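Local coordinates for putative oxidoreductase with NAD(P)-binding Rossmann-fold domain (Clostridium difficile, PDB 3UUW), which is probably an NAD(P)-dependent dehydrogenase of the Gfo/Idh/MocA family, pairing a nucleotide-binding Rossmann domain with a C-terminal sheet domain, at residues C129-A139 with K234-L244; D167-A175 with S211-D219. One frame throughout, in Å; residues are numbered along the deposited sequence.

Contact 1: residues C129-A139 with K234-L244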
loop_
_atom_site.group_PDB
_atom_site.type_symbol
_atom_site.label_atom_id
_atom_site.label_comp_id
_atom_site.label_asym_id
_atom_site.label_seq_id
_atom_site.Cartn_x
_atom_site.Cartn_y
_atom_site.Cartn_z
ATOM N N CYS A 129 21.552 9.916 0.524
ATOM C CA CYS A 129 20.329 9.335 -0.005
ATOM C C CYS A 129 19.314 10.484 -0.136
ATOM O O CYS A 129 18.967 11.120 0.837
ATOM C CB CYS A 129 19.846 8.219 0.921
ATOM S SG CYS A 129 18.168 7.648 0.588
ATOM N N PRO A 130 18.828 10.740 -1.345
ATOM C CA PRO A 130 17.958 11.915 -1.504
ATOM C C PRO A 130 16.728 11.909 -0.585
ATOM O O PRO A 130 16.421 12.942 -0.002
ATOM C CB PRO A 130 17.559 11.851 -2.973
ATOM C CG PRO A 130 18.773 11.254 -3.620
ATOM C CD PRO A 130 19.240 10.201 -2.658
ATOM N N MET A 131 16.086 10.765 -0.390
ATOM C CA MET A 131 14.851 10.759 0.425
ATOM C C MET A 131 15.172 10.870 1.903
ATOM O O MET A 131 14.411 11.471 2.653
ATOM C CB MET A 131 13.976 9.566 0.103
ATOM C CG MET A 131 13.282 9.700 -1.250
ATOM S SD MET A 131 12.333 8.225 -1.618
ATOM C CE MET A 131 11.290 8.827 -2.972
ATOM N N TYR A 132 16.319 10.346 2.321
ATOM C CA TYR A 132 16.736 10.514 3.713
ATOM C C TYR A 132 17.041 11.985 3.999
ATOM O O TYR A 132 16.704 12.506 5.070
ATOM C CB TYR A 132 17.967 9.692 4.047
ATOM C CG TYR A 132 17.763 8.184 4.242
ATOM C CD1 TYR A 132 16.518 7.588 4.161
ATOM C CD2 TYR A 132 18.836 7.377 4.611
ATOM C CE1 TYR A 132 16.348 6.224 4.397
ATOM C CE2 TYR A 132 18.674 6.016 4.835
ATOM C CZ TYR A 132 17.427 5.444 4.731
ATOM O OH TYR A 132 17.278 4.097 4.975
ATOM N N LYS A 133 17.710 12.643 3.059
ATOM C CA LYS A 133 17.971 14.063 3.214
ATOM C C LYS A 133 16.656 14.847 3.301
ATOM O O LYS A 133 16.550 15.821 4.076
ATOM C CB LYS A 133 18.866 14.604 2.101
ATOM C CG LYS A 133 20.304 14.132 2.232
ATOM C CD LYS A 133 21.264 14.659 1.141
ATOM C CE LYS A 133 21.209 16.171 0.940
ATOM N NZ LYS A 133 21.667 16.910 2.148
ATOM N N GLU A 134 15.691 14.485 2.472
ATOM C CA GLU A 134 14.407 15.185 2.475
ATOM C C GLU A 134 13.716 15.078 3.825
ATOM O O GLU A 134 13.300 16.094 4.382
ATOM C CB GLU A 134 13.506 14.690 1.365
ATOM C CG GLU A 134 12.221 15.485 1.250
ATOM C CD GLU A 134 11.485 15.262 -0.055
ATOM O OE1 GLU A 134 11.931 14.435 -0.876
ATOM O OE2 GLU A 134 10.442 15.924 -0.248
ATOM N N ILE A 135 13.624 13.881 4.392
ATOM C CA ILE A 135 12.903 13.744 5.656
ATOM C C ILE A 135 13.675 14.404 6.777
ATOM O O ILE A 135 13.075 14.994 7.656
ATOM C CB ILE A 135 12.476 12.269 5.997
ATOM C CG1 ILE A 135 13.675 11.338 6.189
ATOM C CG2 ILE A 135 11.544 11.733 4.902
ATOM C CD1 ILE A 135 13.286 9.939 6.794
ATOM N N LYS A 136 15.011 14.375 6.708
ATOM C CA LYS A 136 15.820 15.033 7.723
ATOM C C LYS A 136 15.579 16.535 7.669
ATOM O O LYS A 136 15.405 17.188 8.700
ATOM C CB LYS A 136 17.299 14.766 7.494
ATOM C CG LYS A 136 18.240 15.381 8.531
ATOM C CD LYS A 136 19.698 15.091 8.147
ATOM C CE LYS A 136 20.697 15.646 9.144
ATOM N NZ LYS A 136 20.795 17.130 9.017
ATOM N N ASN A 137 15.570 17.074 6.462
ATOM C CA ASN A 137 15.401 18.527 6.270
ATOM C C ASN A 137 14.003 19.014 6.688
ATOM O O ASN A 137 13.851 20.150 7.157
ATOM C CB ASN A 137 15.643 18.903 4.808
ATOM C CG ASN A 137 17.103 18.838 4.399
ATOM O OD1 ASN A 137 18.009 18.865 5.235
ATOM N ND2 ASN A 137 17.339 18.806 3.080
ATOM N N ASN A 138 12.997 18.148 6.564
ATOM C CA ASN A 138 11.603 18.535 6.825
ATOM C C ASN A 138 11.074 18.183 8.218
ATOM O O ASN A 138 9.931 18.521 8.555
ATOM C CB ASN A 138 10.690 17.945 5.745
ATOM C CG ASN A 138 10.918 18.557 4.400
ATOM O OD1 ASN A 138 11.359 19.706 4.296
ATOM N ND2 ASN A 138 10.599 17.822 3.347
ATOM N N ALA A 139 11.910 17.541 9.027
ATOM C CA ALA A 139 11.518 17.112 10.372
ATOM C C ALA A 139 11.846 18.202 11.360
ATOM O O ALA A 139 12.975 18.713 11.383
ATOM C CB ALA A 139 12.248 15.842 10.751
ATOM N N LYS A 234 3.367 14.805 12.633
ATOM C CA LYS A 234 3.838 14.156 11.432
ATOM C C LYS A 234 4.572 12.848 11.678
ATOM O O LYS A 234 5.268 12.689 12.686
ATOM C CB LYS A 234 4.806 15.127 10.728
ATOM C CG LYS A 234 5.158 14.785 9.338
ATOM C CD LYS A 234 6.255 15.708 8.772
ATOM C CE LYS A 234 5.971 17.165 8.914
ATOM N NZ LYS A 234 7.075 17.916 8.221
ATOM N N ILE A 235 4.393 11.900 10.767
ATOM C CA ILE A 235 5.263 10.722 10.707
ATOM C C ILE A 235 5.861 10.755 9.304
ATOM O O ILE A 235 5.140 10.992 8.324
ATOM C CB ILE A 235 4.555 9.390 10.887
ATOM C CG1 ILE A 235 3.790 9.340 12.223
ATOM C CG2 ILE A 235 5.574 8.275 10.832
ATOM C CD1 ILE A 235 2.968 8.064 12.442
ATOM N N GLN A 236 7.174 10.582 9.207
ATOM C CA GLN A 236 7.823 10.442 7.905
ATOM C C GLN A 236 8.521 9.083 7.870
ATOM O O GLN A 236 9.160 8.686 8.839
ATOM C CB GLN A 236 8.877 11.507 7.660
ATOM C CG GLN A 236 8.412 12.969 7.681
ATOM C CD GLN A 236 9.555 13.947 8.025
ATOM O OE1 GLN A 236 9.973 14.046 9.168
ATOM N NE2 GLN A 236 10.013 14.674 7.042
ATOM N N ARG A 237 8.437 8.384 6.750
ATOM C CA ARG A 237 9.165 7.135 6.608
ATOM C C ARG A 237 9.784 7.056 5.233
ATOM O O ARG A 237 9.181 7.496 4.237
ATOM C CB ARG A 237 8.284 5.894 6.746
ATOM C CG ARG A 237 7.216 5.923 7.775
ATOM C CD ARG A 237 6.620 4.506 7.916
ATOM N NE ARG A 237 5.633 4.573 8.956
ATOM C CZ ARG A 237 4.400 5.018 8.778
ATOM N NH1 ARG A 237 3.971 5.373 7.563
ATOM N NH2 ARG A 237 3.592 5.076 9.805
ATOM N N VAL A 238 10.963 6.462 5.168
ATOM C CA VAL A 238 11.562 6.149 3.878
ATOM C C VAL A 238 11.838 4.652 3.905
ATOM O O VAL A 238 12.500 4.165 4.815
ATOM C CB VAL A 238 12.839 6.942 3.571
ATOM C CG1 VAL A 238 13.459 6.462 2.261
ATOM C CG2 VAL A 238 12.524 8.401 3.458
ATOM N N LYS A 239 11.297 3.932 2.926
ATOM C CA LYS A 239 11.430 2.500 2.841
ATOM C C LYS A 239 12.333 2.123 1.683
ATOM O O LYS A 239 12.153 2.604 0.557
ATOM C CB LYS A 239 10.056 1.847 2.628
ATOM C CG LYS A 239 9.100 2.056 3.775
ATOM C CD LYS A 239 7.752 1.377 3.467
ATOM C CE LYS A 239 6.780 1.480 4.632
ATOM N NZ LYS A 239 5.493 0.829 4.273
ATOM N N ASN A 240 13.289 1.256 1.972
ATOM C CA ASN A 240 14.253 0.749 0.975
ATOM C C ASN A 240 14.938 1.859 0.173
ATOM O O ASN A 240 15.250 1.697 -1.030
ATOM C CB ASN A 240 13.562 -0.261 0.048
ATOM C CG ASN A 240 13.086 -1.496 0.791
ATOM O OD1 ASN A 240 13.663 -1.886 1.803
ATOM N ND2 ASN A 240 12.087 -2.157 0.246
ATOM N N LEU A 241 15.155 2.983 0.851
ATOM C CA LEU A 241 15.804 4.181 0.304
ATOM C C LEU A 241 15.083 4.839 -0.856
ATOM O O LEU A 241 15.605 5.825 -1.421
ATOM C CB LEU A 241 17.269 3.890 -0.096
ATOM C CG LEU A 241 18.194 3.426 1.014
ATOM C CD1 LEU A 241 18.007 1.988 1.305
ATOM C CD2 LEU A 241 19.684 3.699 0.646
ATOM N N ASN A 242 13.888 4.362 -1.223
ATOM C CA ASN A 242 13.300 4.837 -2.459
ATOM C C ASN A 242 11.802 5.084 -2.517
ATOM O O ASN A 242 11.258 5.410 -3.582
ATOM C CB ASN A 242 13.764 3.961 -3.628
ATOM C CG ASN A 242 13.160 2.577 -3.603
ATOM O OD1 ASN A 242 12.305 2.276 -2.776
ATOM N ND2 ASN A 242 13.587 1.722 -4.541
ATOM N N VAL A 243 11.134 4.934 -1.372
ATOM C CA VAL A 243 9.733 5.302 -1.244
ATOM C C VAL A 243 9.592 6.169 0.003
ATOM O O VAL A 243 10.124 5.817 1.042
ATOM C CB VAL A 243 8.829 4.082 -1.137
ATOM C CG1 VAL A 243 7.377 4.527 -0.846
ATOM C CG2 VAL A 243 8.896 3.276 -2.446
ATOM N N LEU A 244 8.951 7.324 -0.143
ATOM C CA LEU A 244 8.787 8.258 0.963
ATOM C C LEU A 244 7.303 8.363 1.347
ATOM O O LEU A 244 6.445 8.614 0.487
ATOM C CB LEU A 244 9.371 9.613 0.595
ATOM C CG LEU A 244 9.546 10.670 1.697
ATOM C CD1 LEU A 244 10.644 11.657 1.334
ATOM C CD2 LEU A 244 8.252 11.372 1.949
HETATM O O HOH W 1 16.204 8.257 -2.273
HETATM O O HOH W 2 14.979 3.184 3.755
HETATM O O HOH W 3 9.342 14.963 4.148
#

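Contact 2: residues D167-A175 with S211-D219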
loop_
_atom_site.group_PDB
_atom_site.type_symbol
_atom_site.label_atom_id
_atom_site.label_comp_id
_atom_site.label_asym_id
_atom_site.label_seq_id
_atom_site.Cartn_x
_atom_site.Cartn_y
_atom_site.Cartn_z
ATOM N N ASP A 167 27.980 -3.971 8.333
ATOM C CA ASP A 167 26.611 -3.668 7.938
ATOM C C ASP A 167 25.805 -2.875 8.958
ATOM O O ASP A 167 25.166 -1.893 8.598
ATOM C CB ASP A 167 25.877 -4.942 7.571
ATOM C CG ASP A 167 24.666 -4.683 6.673
ATOM O OD1 ASP A 167 24.427 -3.517 6.273
ATOM O OD2 ASP A 167 23.944 -5.653 6.365
ATOM N N TYR A 168 25.834 -3.266 10.230
ATOM C CA TYR A 168 25.101 -2.507 11.244
ATOM C C TYR A 168 25.629 -1.076 11.335
ATOM O O TYR A 168 24.910 -0.174 11.766
ATOM C CB TYR A 168 25.210 -3.167 12.598
ATOM C CG TYR A 168 24.283 -2.657 13.682
ATOM C CD1 TYR A 168 22.900 -2.565 13.484
ATOM C CD2 TYR A 168 24.770 -2.371 14.932
ATOM C CE1 TYR A 168 22.040 -2.139 14.518
ATOM C CE2 TYR A 168 23.917 -1.928 15.979
ATOM C CZ TYR A 168 22.558 -1.839 15.767
ATOM O OH TYR A 168 21.738 -1.439 16.813
ATOM N N ILE A 169 26.865 -0.876 10.893
ATOM C CA ILE A 169 27.484 0.446 10.908
ATOM C C ILE A 169 26.644 1.439 10.109
ATOM O O ILE A 169 26.606 2.629 10.444
ATOM C CB ILE A 169 28.954 0.403 10.389
ATOM C CG1 ILE A 169 29.707 1.692 10.743
ATOM C CG2 ILE A 169 28.993 0.143 8.873
ATOM C CD1 ILE A 169 31.202 1.586 10.462
ATOM N N HIS A 170 25.986 0.972 9.050
ATOM C CA HIS A 170 25.116 1.856 8.273
ATOM C C HIS A 170 23.936 2.370 9.081
ATOM O O HIS A 170 23.559 3.536 8.952
ATOM C CB HIS A 170 24.577 1.176 7.019
ATOM C CG HIS A 170 25.580 1.045 5.925
ATOM N ND1 HIS A 170 26.184 2.133 5.328
ATOM C CD2 HIS A 170 26.050 -0.050 5.283
ATOM C CE1 HIS A 170 27.003 1.709 4.380
ATOM N NE2 HIS A 170 26.933 0.387 4.327
ATOM N N VAL A 171 23.369 1.500 9.906
ATOM C CA VAL A 171 22.249 1.858 10.771
ATOM C C VAL A 171 22.692 2.888 11.825
ATOM O O VAL A 171 22.050 3.946 12.017
ATOM C CB VAL A 171 21.630 0.582 11.408
ATOM C CG1 VAL A 171 20.510 0.951 12.381
ATOM C CG2 VAL A 171 21.088 -0.354 10.322
ATOM N N ILE A 172 23.799 2.589 12.499
ATOM C CA ILE A 172 24.363 3.470 13.539
ATOM C C ILE A 172 24.789 4.798 12.932
ATOM O O ILE A 172 24.476 5.847 13.475
ATOM C CB ILE A 172 25.524 2.797 14.266
ATOM C CG1 ILE A 172 25.029 1.553 15.007
ATOM C CG2 ILE A 172 26.236 3.765 15.262
ATOM C CD1 ILE A 172 23.830 1.794 15.957
ATOM N N ASP A 173 25.489 4.776 11.802
ATOM C CA ASP A 173 25.900 6.050 11.218
ATOM C C ASP A 173 24.701 6.923 10.832
ATOM O O ASP A 173 24.706 8.134 11.049
ATOM C CB ASP A 173 26.773 5.870 9.981
ATOM C CG ASP A 173 27.348 7.194 9.507
ATOM O OD1 ASP A 173 28.292 7.694 10.170
ATOM O OD2 ASP A 173 26.831 7.746 8.510
ATOM N N THR A 174 23.684 6.313 10.240
ATOM C CA THR A 174 22.490 7.075 9.851
ATOM C C THR A 174 21.819 7.670 11.099
ATOM O O THR A 174 21.388 8.830 11.101
ATOM C CB THR A 174 21.538 6.218 9.039
ATOM O OG1 THR A 174 22.223 5.697 7.896
ATOM C CG2 THR A 174 20.314 7.028 8.610
ATOM N N ALA A 175 21.764 6.879 12.170
ATOM C CA ALA A 175 21.220 7.326 13.443
ATOM C C ALA A 175 21.949 8.570 13.967
ATOM O O ALA A 175 21.310 9.539 14.364
ATOM C CB ALA A 175 21.275 6.199 14.476
ATOM N N SER A 211 15.064 9.906 21.327
ATOM C CA SER A 211 15.871 8.706 21.222
ATOM C C SER A 211 15.748 8.093 19.836
ATOM O O SER A 211 14.768 8.327 19.121
ATOM C CB SER A 211 15.411 7.656 22.234
ATOM O OG SER A 211 15.583 8.144 23.559
ATOM N N ILE A 212 16.761 7.315 19.466
ATOM C CA ILE A 212 16.744 6.585 18.219
ATOM C C ILE A 212 16.753 5.110 18.560
ATOM O O ILE A 212 17.533 4.665 19.406
ATOM C CB ILE A 212 17.960 6.869 17.320
ATOM C CG1 ILE A 212 18.085 8.361 17.005
ATOM C CG2 ILE A 212 17.840 6.062 16.027
ATOM C CD1 ILE A 212 18.869 9.156 18.046
ATOM N N ASN A 213 15.859 4.368 17.929
ATOM C CA ASN A 213 15.800 2.932 18.095
ATOM C C ASN A 213 16.278 2.280 16.835
ATOM O O ASN A 213 15.642 2.408 15.792
ATOM C CB ASN A 213 14.372 2.518 18.411
ATOM C CG ASN A 213 13.837 3.238 19.625
ATOM O OD1 ASN A 213 14.278 2.975 20.742
ATOM N ND2 ASN A 213 12.926 4.187 19.415
ATOM N N THR A 214 17.394 1.553 16.956
ATOM C CA THR A 214 18.058 0.905 15.832
ATOM C C THR A 214 17.898 -0.577 15.929
ATOM O O THR A 214 17.947 -1.123 17.015
ATOM C CB THR A 214 19.568 1.226 15.812
ATOM O OG1 THR A 214 20.194 0.798 17.032
ATOM C CG2 THR A 214 19.790 2.732 15.641
ATOM N N SER A 215 17.690 -1.240 14.788
ATOM C CA SER A 215 17.418 -2.691 14.769
ATOM C C SER A 215 17.853 -3.400 13.476
ATOM O O SER A 215 17.623 -2.911 12.383
ATOM C CB SER A 215 15.918 -2.909 14.979
ATOM O OG SER A 215 15.543 -4.273 14.896
ATOM N N MET A 216 18.422 -4.595 13.623
ATOM C CA MET A 216 18.879 -5.383 12.493
ATOM C C MET A 216 18.684 -6.890 12.771
ATOM O O MET A 216 19.319 -7.467 13.656
ATOM C CB MET A 216 20.359 -5.071 12.188
ATOM C CG MET A 216 21.041 -6.100 11.251
ATOM S SD MET A 216 22.695 -5.614 10.713
ATOM C CE MET A 216 22.280 -4.282 9.557
ATOM N N HIS A 217 17.804 -7.516 11.991
ATOM C CA HIS A 217 17.552 -8.955 12.075
ATOM C C HIS A 217 18.079 -9.575 10.791
ATOM O O HIS A 217 17.629 -9.247 9.688
ATOM C CB HIS A 217 16.068 -9.236 12.245
ATOM C CG HIS A 217 15.747 -10.662 12.526
ATOM N ND1 HIS A 217 14.505 -11.203 12.279
ATOM C CD2 HIS A 217 16.500 -11.661 13.034
ATOM C CE1 HIS A 217 14.507 -12.478 12.627
ATOM N NE2 HIS A 217 15.706 -12.784 13.084
ATOM N N ARG A 218 19.052 -10.455 10.955
ATOM C CA ARG A 218 19.737 -11.109 9.850
ATOM C C ARG A 218 19.006 -12.322 9.300
ATOM O O ARG A 218 19.400 -12.842 8.245
ATOM C CB ARG A 218 21.130 -11.553 10.311
ATOM C CG ARG A 218 21.959 -10.445 10.944
ATOM C CD ARG A 218 22.328 -9.343 9.958
ATOM N NE ARG A 218 23.173 -9.845 8.869
ATOM C CZ ARG A 218 23.678 -9.081 7.903
ATOM N NH1 ARG A 218 23.445 -7.766 7.885
ATOM N NH2 ARG A 218 24.428 -9.631 6.954
ATOM N N ASP A 219 17.966 -12.777 9.999
ATOM C CA ASP A 219 17.214 -13.964 9.597
ATOM C C ASP A 219 15.724 -13.632 9.589
ATOM O O ASP A 219 14.904 -14.336 10.190
ATOM C CB ASP A 219 17.503 -15.136 10.558
ATOM C CG ASP A 219 17.128 -16.489 9.963
ATOM O OD1 ASP A 219 16.843 -16.541 8.749
ATOM O OD2 ASP A 219 17.119 -17.511 10.698
#

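Contact 1: residues C129-A139 with K234-L244
Met-131, Ile-135, Val-238 and Leu-244 form the tightly packed part of this contact, where helix 130-138 lies nearly antiparallel (169°) on strand 234-239, with Leu-244 coming from the adjoining strand 243-248. Val-238 stands under the middle of the helix: its CG2 meets Ile-135 CD1 at 3.8 Å, while its CG1 approaches Tyr-132 CE1 and its CB lies in the plane of that ring, at the edge. With chi1 at 63°, CG1 of Ile-135 sits between backbone N and carbonyl carbon and CG2 anti to the carbonyl carbon, where it touches Leu-244 CD1 (3.7 Å) as the two side chains pass in opposite directions. The extended, unbranched chain of Met-131 carries SD over the backbone of Asn-242 and Val-243, the two residues that together face Lys-239 in a classic beta bulge. At this N-terminal end one water links Met-131 N to Leu-241 O, and another donates to both Tyr-132 OH and Val-238 O, the hydroxyl also bonding Glu-225. At the more exposed C-terminal end, Lys-234 NZ reaches Asn-138 O at 2.9 Å, 35° from the carbonyl plane, Gln-236 NE2 gives a weak bond to Ile-135 O (3.1 Å), and a water joins Gln-236 NE2 to Asn-138 ND2. Branched and thioether chains thus fill the apolar middle, while long polar chains meet helix-end carbonyls, where an ammonium group probably gains from the helix dipole.

Contact 2: residues D167-A175 with S211-D219
Met-216 and Thr-214, both pointing from strand 211-217 toward residues 167-175 of helix 160-179, both meet Tyr-168, and with it these are the three residues with the most surface buried. The flexible thioether of Met-216 turns at chi3 (-72°), bringing CE to 3.7 Å from Tyr-168 CA, while its CB packs on Tyr-168 CD1 at 3.8 Å. SD lies 5.3 Å from the centroid of the Tyr-168 ring, an oblique Met-aromatic contact. Tyr-168 runs past Met-216 in the opposite direction, and its long side chain takes OH down to Thr-214 OG1 in a 2.7 Å hydrogen bond. Threonine suits this place because it offers a hydroxyl to the tyrosine and a methyl, CG2, to Val-171 CG1 (3.8 Å) and Ala-175 CB (3.9 Å); the latter also touches Ile-212 CG2. Beyond Met-216, Arg-218 NH1 forms a salt bridge with Asp-167 OD2 (2.7 Å), approaching on its anti side with carboxylate and guanidinium planes almost perpendicular; the other oxygen, OD1, forms a salt bridge with Lys-149, giving the carboxylate two basic partners. On the sheet, strand 211-217 runs between 142-150 and 198-206, whose His-203 also bonds Tyr-168 OH, while helix 295-305 packs on Tyr-168, Ile-169 and Ile-172.

In the fold
Contacts 1 and 2 each set a helix nearly antiparallel to a strand of the same eight-stranded mixed sheet, and contact 2 is nested within the loop of chain closed by contact 1. Strands 142-150 and 224-231 lie between strands 211-217 and 234-239, and the two helices meet where Tyr-132 packs on Thr-174. Contact 2 is the more buried, and its polar links are a bond between two hydroxyls and a salt bridge at one end. Contact 1, farther from the centre of the chain, buries more surface yet is only partly buried, with an apolar middle, side-chain bonds to helix-end carbonyls and bridging waters. Both also touch the second subunit.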